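Local coordinates for metastasis-associated protein MTA1 (Homo sapiens, PDB 6G16) that binds the histone-binding WD40 protein RBBP4 through its R1 region, probably recruiting it to the NuRD corepressor complex, at residues L24-L29 with A46-C51. Numbering follows the deposited sequence.
Sequences LCREIL and AIKAEC
The break between helices 16-24 and 26-29, with the single turn that follows it, packs against helix 44-53 within the MTA R1 domain, a worked example of a helix junction covered by a neighbouring helix. Leu24 closes helix 16-24; Cys25 leaves helical geometry (phi/psi -105/29) and serves as N-cap of helix 26-29, its O accepting from Ile28 N and Leu29 N (both 2.9 Å). Opposite runs regular helix 44-53, with Glu50 N to Ala46 O at 3.0 Å and Cys51 N to Ile47 O at 2.9 Å. The backbones approach most closely at Cys25 and Ile47, CA to CA 6.0 Å. With chi1 m, Cys25 sends SG to 3.5 Å from Ile47 O and 4.0 Å from Cys51 CB, while its CB lies 4.1 Å from Ile47 CG2. One turn on, Ile28 (m, t) sets CG2 3.7 Å from Ile47 CG1 and 4.1 Å from Ala46 CB; Ile47 (m, t) reaches on with CD1 to Leu29 CB, 3.9 Å. Extended Glu50 (chi1 and chi2 t) brings OE1 to 3.4 Å from Cys25 SG and 3.3 Å from Ile28 CD1. Leu29, Ile47 and Cys51 also pack on aromatic side chains of the RBBP4 chain. Cohesion here is thus mainly apolar, yet Glu50 brings a carboxylate in against Cys25 and Ile28, while the salt bridge of its OE2 to Arg54, just past the end of helix 44-53, offsets the charge.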
# COMPACT_ATOMS: atom_id res chain seq x y z
N LEU B 24 -6.36 -26.03 15.70
CA LEU B 24 -6.51 -26.86 16.90
C LEU B 24 -6.40 -26.14 18.23
O LEU B 24 -7.18 -26.42 19.14
CB LEU B 24 -5.45 -27.97 16.91
CG LEU B 24 -5.79 -29.27 16.17
CD1 LEU B 24 -4.90 -30.39 16.72
CD2 LEU B 24 -7.28 -29.64 16.29
N CYS B 25 -5.42 -25.24 18.33
CA CYS B 25 -5.13 -24.55 19.58
C CYS B 25 -5.62 -23.10 19.53
O CYS B 25 -5.10 -22.20 20.22
CB CYS B 25 -3.64 -24.64 19.86
SG CYS B 25 -3.06 -26.37 19.77
N ARG B 26 -6.67 -22.89 18.75
CA ARG B 26 -7.41 -21.63 18.72
C ARG B 26 -7.55 -20.96 20.09
O ARG B 26 -7.37 -19.77 20.20
CB ARG B 26 -8.79 -21.88 18.09
CG ARG B 26 -9.67 -20.64 17.97
CD ARG B 26 -10.86 -20.85 17.04
NE ARG B 26 -10.44 -21.24 15.68
CZ ARG B 26 -9.99 -20.40 14.74
NH1 ARG B 26 -9.89 -19.08 14.97
NH2 ARG B 26 -9.63 -20.86 13.54
N GLU B 27 -7.88 -21.73 21.12
CA GLU B 27 -8.17 -21.15 22.45
C GLU B 27 -6.92 -20.66 23.18
O GLU B 27 -7.01 -19.79 24.05
CB GLU B 27 -8.93 -22.15 23.35
CG GLU B 27 -10.17 -22.82 22.75
CD GLU B 27 -11.13 -21.88 22.04
OE1 GLU B 27 -11.17 -20.67 22.42
OE2 GLU B 27 -11.84 -22.36 21.11
N ILE B 28 -5.77 -21.23 22.83
CA ILE B 28 -4.49 -20.80 23.38
C ILE B 28 -3.88 -19.64 22.58
O ILE B 28 -3.49 -18.63 23.14
CB ILE B 28 -3.49 -21.96 23.42
CG1 ILE B 28 -4.01 -23.02 24.41
CG2 ILE B 28 -2.11 -21.46 23.85
CD1 ILE B 28 -3.12 -24.24 24.60
N LEU B 29 -3.80 -19.82 21.27
CA LEU B 29 -3.27 -18.81 20.38
C LEU B 29 -4.07 -17.51 20.37
O LEU B 29 -3.50 -16.45 20.43
CB LEU B 29 -3.20 -19.37 18.96
CG LEU B 29 -2.83 -18.43 17.83
CD1 LEU B 29 -1.47 -17.78 18.07
CD2 LEU B 29 -2.83 -19.23 16.54
N ALA B 46 3.20 -23.78 24.86
CA ALA B 46 1.84 -24.25 25.13
C ALA B 46 1.13 -24.78 23.86
O ALA B 46 0.53 -25.85 23.91
CB ALA B 46 1.03 -23.14 25.78
N ILE B 47 1.23 -24.04 22.76
CA ILE B 47 0.60 -24.42 21.48
C ILE B 47 1.15 -25.74 20.98
O ILE B 47 0.36 -26.61 20.59
CB ILE B 47 0.75 -23.32 20.40
CG1 ILE B 47 -0.07 -22.08 20.80
CG2 ILE B 47 0.30 -23.82 19.02
CD1 ILE B 47 0.24 -20.84 19.97
N LYS B 48 2.48 -25.89 20.99
CA LYS B 48 3.15 -27.11 20.48
C LYS B 48 2.76 -28.34 21.32
O LYS B 48 2.50 -29.43 20.80
CB LYS B 48 4.67 -26.93 20.48
CG LYS B 48 5.15 -26.04 19.35
CD LYS B 48 6.61 -25.63 19.50
CE LYS B 48 6.92 -24.40 18.67
NZ LYS B 48 8.35 -24.02 18.81
N ALA B 49 2.72 -28.15 22.63
CA ALA B 49 2.32 -29.20 23.54
C ALA B 49 0.92 -29.66 23.21
O ALA B 49 0.72 -30.82 22.84
CB ALA B 49 2.40 -28.72 24.98
N GLU B 50 -0.04 -28.73 23.29
CA GLU B 50 -1.45 -29.10 23.09
C GLU B 50 -1.74 -29.59 21.67
O GLU B 50 -2.67 -30.36 21.47
CB GLU B 50 -2.38 -27.95 23.45
CG GLU B 50 -3.76 -28.44 23.91
CD GLU B 50 -4.90 -27.47 23.60
OE1 GLU B 50 -4.75 -26.52 22.77
OE2 GLU B 50 -5.99 -27.68 24.19
N CYS B 51 -0.95 -29.16 20.70
CA CYS B 51 -1.08 -29.68 19.34
C CYS B 51 -0.63 -31.15 19.27
O CYS B 51 -1.36 -32.01 18.72
CB CYS B 51 -0.28 -28.85 18.36
SG CYS B 51 -0.47 -29.42 16.63